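Local coordinates for protein ethylbenzene dehydrogenase alpha-subunit (Aromatoleum aromaticum, PDB 2IVF) that is the large molybdenum-containing subunit of a molybdopterin oxidoreductase, holding paired pterin guanine dinucleotide cofactors and an iron-sulfur cluster, at residues A[294-306]-A[417-431]. Residues are numbered along the deposited sequence; the frame is centred on the assembly and turned at random.
Sequences LHVPVRVGSDAAF and ASAKCGVPVSLIREL. With MGD (2-amino-5,6-dimercapto-7-methyl-3,7,8a,9-tetrahydro-8-oxa-1,3,9,10-tetraaza-anthracen-4-one guanosine dinucleotide), chain M.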
ATOM      1  N   LEU A 294      19.098   7.156 -11.035  1.00 21.13           N
ATOM      2  CA  LEU A 294      19.837   7.995 -10.147  1.00 22.21           C
ATOM      3  C   LEU A 294      19.034   8.211  -8.923  1.00 21.94           C
ATOM      4  O   LEU A 294      17.824   8.430  -8.983  1.00 20.88           O
ATOM      5  CB  LEU A 294      20.056   9.378 -10.791  1.00 21.77           C
ATOM      6  CG  LEU A 294      21.109   9.455 -11.921  1.00 23.03           C
ATOM      7  CD1 LEU A 294      21.051  10.827 -12.583  1.00 22.62           C
ATOM      8  CD2 LEU A 294      22.475   9.226 -11.317  1.00 24.76           C
ATOM      9  N   HIS A 295      19.721   8.143  -7.819  1.00 21.99           N
ATOM     10  CA  HIS A 295      19.253   8.658  -6.552  1.00 22.99           C
ATOM     11  C   HIS A 295      20.004   9.921  -6.208  1.00 22.83           C
ATOM     12  O   HIS A 295      21.268   9.939  -6.128  1.00 23.48           O
ATOM     13  CB  HIS A 295      19.507   7.593  -5.475  1.00 22.92           C
ATOM     14  CG  HIS A 295      19.154   8.037  -4.115  1.00 22.83           C
ATOM     15  ND1 HIS A 295      19.904   7.675  -3.023  1.00 24.29           N
ATOM     16  CD2 HIS A 295      18.187   8.882  -3.657  1.00 23.69           C
ATOM     17  CE1 HIS A 295      19.374   8.221  -1.939  1.00 25.70           C
ATOM     18  NE2 HIS A 295      18.315   8.931  -2.295  1.00 25.23           N
ATOM     19  N   VAL A 296      19.243  10.971  -5.916  1.00 23.75           N
ATOM     20  CA  VAL A 296      19.812  12.221  -5.463  1.00 22.60           C
ATOM     21  C   VAL A 296      19.558  12.271  -3.951  1.00 23.89           C
ATOM     22  O   VAL A 296      18.426  12.470  -3.527  1.00 22.32           O
ATOM     23  CB  VAL A 296      19.181  13.423  -6.215  1.00 23.00           C
ATOM     24  CG1 VAL A 296      19.638  14.759  -5.600  1.00 19.88           C
ATOM     25  CG2 VAL A 296      19.456  13.364  -7.771  1.00 18.55           C
ATOM     26  N   PRO A 297      20.613  12.024  -3.132  1.00 24.73           N
ATOM     27  CA  PRO A 297      20.458  11.774  -1.716  1.00 24.40           C
ATOM     28  C   PRO A 297      20.452  13.054  -0.917  1.00 24.46           C
ATOM     29  O   PRO A 297      21.334  13.340  -0.082  1.00 24.38           O
ATOM     30  CB  PRO A 297      21.651  10.884  -1.394  1.00 25.32           C
ATOM     31  CG  PRO A 297      22.696  11.349  -2.310  1.00 25.86           C
ATOM     32  CD  PRO A 297      22.019  11.850  -3.559  1.00 25.49           C
ATOM     33  N   VAL A 298      19.444  13.847  -1.155  1.00 23.84           N
ATOM     34  CA  VAL A 298      19.364  15.130  -0.383  1.00 23.20           C
ATOM     35  C   VAL A 298      19.309  14.950   1.115  1.00 23.65           C
ATOM     36  O   VAL A 298      18.656  14.044   1.615  1.00 23.55           O
ATOM     37  CB  VAL A 298      18.159  15.970  -0.836  1.00 23.48           C
ATOM     38  CG1 VAL A 298      18.414  16.506  -2.295  1.00 24.64           C
ATOM     39  CG2 VAL A 298      16.835  15.187  -0.703  1.00 21.97           C
ATOM     40  N   ARG A 299      19.975  15.836   1.855  1.00 24.60           N
ATOM     41  CA  ARG A 299      19.698  15.940   3.271  1.00 26.24           C
ATOM     42  C   ARG A 299      18.213  16.299   3.430  1.00 25.71           C
ATOM     43  O   ARG A 299      17.701  17.101   2.659  1.00 24.33           O
ATOM     44  CB  ARG A 299      20.563  17.002   3.919  1.00 26.59           C
ATOM     45  CG  ARG A 299      22.003  16.591   4.015  1.00 30.28           C
ATOM     46  CD  ARG A 299      22.867  17.664   4.703  1.00 33.05           C
ATOM     47  NE  ARG A 299      24.232  17.399   4.265  1.00 41.50           N
ATOM     48  CZ  ARG A 299      25.212  18.288   4.163  1.00 44.29           C
ATOM     49  NH1 ARG A 299      25.024  19.552   4.560  1.00 46.24           N
ATOM     50  NH2 ARG A 299      26.404  17.884   3.688  1.00 44.64           N
ATOM     51  N   VAL A 300      17.546  15.714   4.423  1.00 24.19           N
ATOM     52  CA  VAL A 300      16.121  16.009   4.670  1.00 24.16           C
ATOM     53  C   VAL A 300      15.935  17.519   4.655  1.00 22.90           C
ATOM     54  O   VAL A 300      16.638  18.201   5.344  1.00 22.71           O
ATOM     55  CB  VAL A 300      15.650  15.458   6.011  1.00 23.74           C
ATOM     56  CG1 VAL A 300      14.225  15.850   6.235  1.00 23.96           C
ATOM     57  CG2 VAL A 300      15.848  13.917   6.058  1.00 22.30           C
ATOM     58  N   GLY A 301      15.008  18.021   3.827  1.00 23.89           N
ATOM     59  CA  GLY A 301      14.667  19.423   3.783  1.00 23.98           C
ATOM     60  C   GLY A 301      15.576  20.358   3.004  1.00 24.00           C
ATOM     61  O   GLY A 301      15.341  21.561   2.990  1.00 24.98           O
ATOM     62  N   SER A 302      16.615  19.818   2.365  1.00 23.73           N
ATOM     63  CA  SER A 302      17.592  20.630   1.679  1.00 22.64           C
ATOM     64  C   SER A 302      17.396  20.774   0.176  1.00 22.93           C
ATOM     65  O   SER A 302      18.312  21.294  -0.495  1.00 23.27           O
ATOM     66  CB  SER A 302      19.000  20.077   1.912  1.00 24.00           C
ATOM     67  OG  SER A 302      19.166  18.814   1.300  1.00 21.80           O
ATOM     68  N   ASP A 303      16.269  20.289  -0.359  1.00 21.31           N
ATOM     69  CA  ASP A 303      16.049  20.281  -1.797  1.00 22.15           C
ATOM     70  C   ASP A 303      16.249  21.609  -2.518  1.00 21.15           C
ATOM     71  O   ASP A 303      16.669  21.626  -3.681  1.00 21.22           O
ATOM     72  CB  ASP A 303      14.651  19.773  -2.132  1.00 22.33           C
ATOM     73  CG  ASP A 303      14.422  18.351  -1.698  1.00 24.72           C
ATOM     74  OD1 ASP A 303      14.691  18.016  -0.512  1.00 25.31           O
ATOM     75  OD2 ASP A 303      13.893  17.577  -2.524  1.00 24.68           O
ATOM     76  N   ALA A 304      15.917  22.723  -1.871  1.00 22.60           N
ATOM     77  CA  ALA A 304      16.132  24.047  -2.485  1.00 21.65           C
ATOM     78  C   ALA A 304      17.562  24.203  -2.938  1.00 22.15           C
ATOM     79  O   ALA A 304      17.818  24.724  -4.015  1.00 22.92           O
ATOM     80  CB  ALA A 304      15.797  25.153  -1.532  1.00 20.77           C
ATOM     81  N   ALA A 305      18.508  23.812  -2.084  1.00 22.14           N
ATOM     82  CA  ALA A 305      19.913  23.987  -2.420  1.00 21.46           C
ATOM     83  C   ALA A 305      20.237  23.164  -3.679  1.00 21.51           C
ATOM     84  O   ALA A 305      21.050  23.568  -4.518  1.00 22.44           O
ATOM     85  CB  ALA A 305      20.805  23.601  -1.232  1.00 19.46           C
ATOM     86  N   PHE A 306      19.666  21.980  -3.773  1.00 21.50           N
ATOM     87  CA  PHE A 306      19.915  21.137  -4.955  1.00 21.88           C
ATOM     88  C   PHE A 306      19.423  21.868  -6.193  1.00 20.99           C
ATOM     89  O   PHE A 306      20.154  22.050  -7.165  1.00 21.60           O
ATOM     90  CB  PHE A 306      19.306  19.748  -4.798  1.00 21.94           C
ATOM     91  CG  PHE A 306      19.268  18.951  -6.091  1.00 21.40           C
ATOM     92  CD1 PHE A 306      20.402  18.305  -6.578  1.00 20.69           C
ATOM     93  CD2 PHE A 306      18.111  18.878  -6.825  1.00 21.95           C
ATOM     94  CE1 PHE A 306      20.356  17.615  -7.787  1.00 21.21           C
ATOM     95  CE2 PHE A 306      18.077  18.214  -8.018  1.00 23.28           C
ATOM     96  CZ  PHE A 306      19.200  17.574  -8.494  1.00 21.91           C
ATOM     97  N   ALA A 417      26.283  24.390  -3.094  1.00 24.64           N
ATOM     98  CA  ALA A 417      24.986  23.746  -3.000  1.00 25.07           C
ATOM     99  C   ALA A 417      25.205  22.333  -2.447  1.00 25.49           C
ATOM    100  O   ALA A 417      24.463  21.879  -1.586  1.00 24.89           O
ATOM    101  CB  ALA A 417      24.337  23.677  -4.352  1.00 24.45           C
ATOM    102  N   SER A 418      26.248  21.656  -2.932  1.00 25.52           N
ATOM    103  CA  SER A 418      26.610  20.326  -2.426  1.00 25.96           C
ATOM    104  C   SER A 418      26.859  20.328  -0.910  1.00 24.83           C
ATOM    105  O   SER A 418      26.436  19.418  -0.210  1.00 26.69           O
ATOM    106  CB  SER A 418      27.850  19.813  -3.141  1.00 26.05           C
ATOM    107  OG  SER A 418      28.308  18.623  -2.542  1.00 26.93           O
ATOM    108  N   ALA A 419      27.544  21.335  -0.410  1.00 25.45           N
ATOM    109  CA  ALA A 419      27.785  21.449   1.036  1.00 25.80           C
ATOM    110  C   ALA A 419      26.464  21.550   1.757  1.00 26.31           C
ATOM    111  O   ALA A 419      26.328  21.031   2.857  1.00 27.19           O
ATOM    112  CB  ALA A 419      28.661  22.641   1.358  1.00 25.95           C
ATOM    113  N   LYS A 420      25.485  22.179   1.123  1.00 25.85           N
ATOM    114  CA  LYS A 420      24.220  22.428   1.758  1.00 25.94           C
ATOM    115  C   LYS A 420      23.261  21.249   1.678  1.00 26.15           C
ATOM    116  O   LYS A 420      22.503  21.030   2.603  1.00 26.54           O
ATOM    117  CB  LYS A 420      23.580  23.670   1.161  1.00 26.59           C
ATOM    118  CG  LYS A 420      24.336  24.953   1.443  1.00 26.95           C
ATOM    119  CD  LYS A 420      23.756  26.128   0.690  1.00 26.62           C
ATOM    120  CE  LYS A 420      24.554  27.386   0.901  1.00 27.77           C
ATOM    121  NZ  LYS A 420      25.056  27.520   2.303  1.00 26.70           N
ATOM    122  N   CYS A 421      23.262  20.479   0.588  1.00 25.50           N
ATOM    123  CA  CYS A 421      22.295  19.402   0.464  1.00 24.29           C
ATOM    124  C   CYS A 421      22.872  17.987   0.449  1.00 24.19           C
ATOM    125  O   CYS A 421      22.115  17.002   0.398  1.00 22.84           O
ATOM    126  CB  CYS A 421      21.451  19.574  -0.792  1.00 24.74           C
ATOM    127  SG  CYS A 421      22.364  19.379  -2.377  1.00 23.98           S
ATOM    128  N   GLY A 422      24.192  17.886   0.495  1.00 23.86           N
ATOM    129  CA  GLY A 422      24.851  16.594   0.525  1.00 25.00           C
ATOM    130  C   GLY A 422      24.854  15.826  -0.781  1.00 25.65           C
ATOM    131  O   GLY A 422      25.298  14.688  -0.827  1.00 27.16           O
ATOM    132  N   VAL A 423      24.411  16.448  -1.866  1.00 25.64           N
ATOM    133  CA  VAL A 423      24.436  15.797  -3.186  1.00 24.42           C
ATOM    134  C   VAL A 423      25.800  16.103  -3.790  1.00 23.77           C
ATOM    135  O   VAL A 423      26.258  17.240  -3.705  1.00 22.86           O
ATOM    136  CB  VAL A 423      23.301  16.353  -4.061  1.00 24.00           C
ATOM    137  CG1 VAL A 423      23.273  15.684  -5.442  1.00 24.72           C
ATOM    138  CG2 VAL A 423      21.977  16.128  -3.354  1.00 25.45           C
ATOM    139  N   PRO A 424      26.492  15.091  -4.350  1.00 22.02           N
ATOM    140  CA  PRO A 424      27.813  15.331  -4.916  1.00 22.74           C
ATOM    141  C   PRO A 424      27.765  16.391  -6.020  1.00 22.07           C
ATOM    142  O   PRO A 424      26.784  16.475  -6.780  1.00 21.27           O
ATOM    143  CB  PRO A 424      28.214  13.950  -5.502  1.00 22.53           C
ATOM    144  CG  PRO A 424      27.392  13.004  -4.833  1.00 23.64           C
ATOM    145  CD  PRO A 424      26.092  13.672  -4.457  1.00 22.98           C
ATOM    146  N   VAL A 425      28.799  17.218  -6.086  1.00 22.50           N
ATOM    147  CA  VAL A 425      28.983  18.193  -7.174  1.00 22.94           C
ATOM    148  C   VAL A 425      28.769  17.621  -8.587  1.00 23.30           C
ATOM    149  O   VAL A 425      28.111  18.253  -9.451  1.00 23.37           O
ATOM    150  CB  VAL A 425      30.384  18.811  -7.089  1.00 23.07           C
ATOM    151  CG1 VAL A 425      30.683  19.674  -8.307  1.00 24.84           C
ATOM    152  CG2 VAL A 425      30.506  19.633  -5.777  1.00 23.57           C
ATOM    153  N   SER A 426      29.295  16.426  -8.814  1.00 23.47           N
ATOM    154  CA  SER A 426      29.225  15.784 -10.125  1.00 23.90           C
ATOM    155  C   SER A 426      27.779  15.622 -10.554  1.00 24.02           C
ATOM    156  O   SER A 426      27.424  15.816 -11.711  1.00 24.51           O
ATOM    157  CB  SER A 426      29.958  14.435 -10.100  1.00 23.93           C
ATOM    158  OG  SER A 426      29.465  13.549  -9.078  1.00 24.12           O
ATOM    159  N   LEU A 427      26.942  15.262  -9.601  1.00 24.70           N
ATOM    160  CA  LEU A 427      25.540  14.995  -9.868  1.00 24.33           C
ATOM    161  C   LEU A 427      24.721  16.287 -10.029  1.00 23.57           C
ATOM    162  O   LEU A 427      23.795  16.364 -10.828  1.00 23.50           O
ATOM    163  CB  LEU A 427      25.001  14.117  -8.725  1.00 24.01           C
ATOM    164  CG  LEU A 427      23.666  13.433  -8.872  1.00 26.39           C
ATOM    165  CD1 LEU A 427      23.491  12.794 -10.310  1.00 26.88           C
ATOM    166  CD2 LEU A 427      23.454  12.404  -7.754  1.00 24.10           C
ATOM    167  N   ILE A 428      25.034  17.288  -9.229  1.00 24.15           N
ATOM    168  CA  ILE A 428      24.461  18.617  -9.406  1.00 24.35           C
ATOM    169  C   ILE A 428      24.770  19.140 -10.829  1.00 25.37           C
ATOM    170  O   ILE A 428      23.862  19.578 -11.570  1.00 23.98           O
ATOM    171  CB  ILE A 428      25.001  19.581  -8.361  1.00 25.34           C
ATOM    172  CG1 ILE A 428      24.514  19.152  -6.957  1.00 22.43           C
ATOM    173  CG2 ILE A 428      24.599  21.045  -8.747  1.00 24.21           C
ATOM    174  CD1 ILE A 428      24.980  20.097  -5.742  1.00 24.47           C
ATOM    175  N   ARG A 429      26.033  19.043 -11.231  1.00 24.74           N
ATOM    176  CA  ARG A 429      26.430  19.550 -12.547  1.00 25.72           C
ATOM    177  C   ARG A 429      25.818  18.713 -13.665  1.00 24.72           C
ATOM    178  O   ARG A 429      25.290  19.273 -14.634  1.00 24.01           O
ATOM    179  CB  ARG A 429      27.945  19.631 -12.677  1.00 25.57           C
ATOM    180  CG  ARG A 429      28.395  20.670 -13.709  1.00 28.90           C
ATOM    181  CD  ARG A 429      29.817  21.097 -13.538  1.00 32.03           C
ATOM    182  NE  ARG A 429      30.035  22.180 -12.590  1.00 37.73           N
ATOM    183  CZ  ARG A 429      30.965  22.168 -11.630  1.00 41.26           C
ATOM    184  NH1 ARG A 429      31.760  21.108 -11.421  1.00 43.33           N
ATOM    185  NH2 ARG A 429      31.090  23.230 -10.848  1.00 43.41           N
ATOM    186  N   GLU A 430      25.852  17.381 -13.530  1.00 23.80           N
ATOM    187  CA  GLU A 430      25.225  16.515 -14.528  1.00 23.91           C
ATOM    188  C   GLU A 430      23.735  16.786 -14.733  1.00 22.54           C
ATOM    189  O   GLU A 430      23.264  16.888 -15.863  1.00 20.82           O
ATOM    190  CB  GLU A 430      25.372  15.047 -14.159  1.00 24.40           C
ATOM    191  CG  GLU A 430      24.799  14.099 -15.212  1.00 25.25           C
ATOM    192  CD  GLU A 430      25.005  12.634 -14.819  1.00 26.58           C
ATOM    193  OE1 GLU A 430      26.067  12.345 -14.226  1.00 27.15           O
ATOM    194  OE2 GLU A 430      24.096  11.840 -15.095  1.00 29.65           O
ATOM    195  N   LEU A 431      22.997  16.868 -13.633  1.00 22.35           N
ATOM    196  CA  LEU A 431      21.586  17.120 -13.706  1.00 23.09           C
ATOM    197  C   LEU A 431      21.231  18.553 -14.115  1.00 23.66           C
ATOM    198  O   LEU A 431      20.194  18.764 -14.769  1.00 24.31           O
ATOM    199  CB  LEU A 431      20.884  16.705 -12.413  1.00 23.56           C
ATOM    200  CG  LEU A 431      20.855  15.179 -12.199  1.00 23.46           C
ATOM    201  CD1 LEU A 431      20.366  14.746 -10.766  1.00 26.58           C
ATOM    202  CD2 LEU A 431      20.023  14.450 -13.310  1.00 23.68           C
TER
HETATM  203  PB  MGD M1986       4.880  10.600   0.565  1.00 13.50           P
HETATM  204  O1B MGD M1986       4.389   9.213   0.791  1.00 13.53           O
HETATM  205  O2B MGD M1986       4.827  11.495   1.750  1.00 16.27           O
HETATM  206  O3B MGD M1986       4.200  11.387  -0.620  1.00 15.54           O
HETATM  207  O3A MGD M1986       2.181  10.065  -1.436  1.00 13.42           O
HETATM  208  PA  MGD M1986       3.454  10.867  -1.967  1.00 14.85           P
HETATM  209  O1A MGD M1986       4.241   9.897  -2.735  1.00 13.45           O
HETATM  210  O2A MGD M1986       3.033  12.089  -2.628  1.00 13.70           O
HETATM  211  O5' MGD M1986       6.403  10.559   0.049  1.00 15.42           O
HETATM  212  C5' MGD M1986       7.376   9.817   0.799  1.00 10.50           C
HETATM  213  C4' MGD M1986       8.782  10.170   0.323  1.00 12.02           C
HETATM  214  O4' MGD M1986       9.095  11.508   0.683  1.00 14.93           O
HETATM  215  C3' MGD M1986       9.669   9.340   1.221  1.00 12.42           C
HETATM  216  O3' MGD M1986       9.932   8.121   0.535  1.00 13.73           O
HETATM  217  C2' MGD M1986      10.922  10.213   1.361  1.00 15.07           C
HETATM  218  O2' MGD M1986      12.036   9.573   0.711  1.00 17.21           O
HETATM  219  C1' MGD M1986      10.531  11.523   0.656  1.00 14.09           C
HETATM  220  N9  MGD M1986      11.029  12.670   1.452  1.00 13.82           N
HETATM  221  C8  MGD M1986      10.809  12.946   2.747  1.00 15.66           C
HETATM  222  N7  MGD M1986      11.393  14.100   3.091  1.00 15.10           N
HETATM  223  C5  MGD M1986      11.986  14.570   1.964  1.00 16.12           C
HETATM  224  C6  MGD M1986      12.763  15.670   1.629  1.00 15.83           C
HETATM  225  O6  MGD M1986      13.120  16.553   2.419  1.00 15.84           O
HETATM  226  N1  MGD M1986      13.182  15.784   0.301  1.00 16.39           N
HETATM  227  C2  MGD M1986      12.899  14.853  -0.710  1.00 15.83           C
HETATM  228  N2  MGD M1986      13.375  15.047  -1.988  1.00 13.58           N
HETATM  229  N3  MGD M1986      12.128  13.811  -0.370  1.00 13.40           N
HETATM  230  C4  MGD M1986      11.708  13.656   0.922  1.00 14.16           C
HETATM  231  C10 MGD M1986       1.225  10.672  -0.647  1.00 14.53           C
HETATM  232  C11 MGD M1986      -0.137  10.333  -1.203  1.00 13.30           C
HETATM  233  O11 MGD M1986      -0.254   8.970  -1.222  1.00 13.50           O
HETATM  234  C12 MGD M1986      -1.313  11.001  -0.475  1.00 15.42           C
HETATM  235  S12 MGD M1986      -1.183  12.612   0.216  1.00 15.44           S
HETATM  236  C13 MGD M1986      -2.504  10.329  -0.361  1.00 14.58           C
HETATM  237  S13 MGD M1986      -3.835  11.094   0.435  1.00 14.84           S
HETATM  238  C14 MGD M1986      -2.651   8.946  -0.895  1.00 16.59           C
HETATM  239  N15 MGD M1986      -2.503   8.025   0.269  1.00 14.50           N
HETATM  240  C16 MGD M1986      -2.003   6.718   0.110  1.00 14.22           C
HETATM  241  C17 MGD M1986      -1.987   5.795   1.124  1.00 13.16           C
HETATM  242  O17 MGD M1986      -2.403   6.078   2.273  1.00 15.69           O
HETATM  243  N18 MGD M1986      -1.456   4.519   0.846  1.00 14.02           N
HETATM  244  C19 MGD M1986      -0.985   4.164  -0.379  1.00 12.14           C
HETATM  245  N19 MGD M1986      -0.494   2.918  -0.533  1.00 14.20           N
HETATM  246  N20 MGD M1986      -0.983   5.105  -1.334  1.00 13.91           N
HETATM  247  C21 MGD M1986      -1.499   6.327  -1.126  1.00 12.01           C
HETATM  248  N22 MGD M1986      -1.495   7.278  -2.142  1.00 14.92           N
HETATM  249  C23 MGD M1986      -1.485   8.689  -1.889  1.00 14.40           C
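Val296 and Val423 meet at the tightly packed part of this contact, CG1 of the first lying 3.5 Å from CG2 of the second. With its CG1 anti to the backbone N (chi1 172°), Val296 sets that methyl over one face of the Phe306 ring and sends CG2 tip to tip against Leu431. Leu431 CD1 also sits at the ring's edge, 3.8 Å from Phe306 CZ, so strand 294-296, helix 303-316 and helix 425-437 share one buried apolar layer. At the start of the strand, Leu294 slides past Leu427 in the opposite direction. The loop end is polar: Arg299 N donates to Cys421 O (2.8 Å, 161° at the hydrogen), which also receives the CA-H of Val298. On the solvent side the extended Arg299 side chain lays one guanidinium face over Gly422 N, and its NH1 makes only a weak, bent bond to Ala419 O (125°). Within the type II turn 299-302, Gly301 N donates to MGD O6, while Asp303 OD1 and OD2 hold the guanine by accepting from MGD N1 (2.8 Å) and N2 (2.6 Å). A nucleotide-binding loop leading from a parallel strand into a helix is characteristic of Rossmann-like alpha/beta domains.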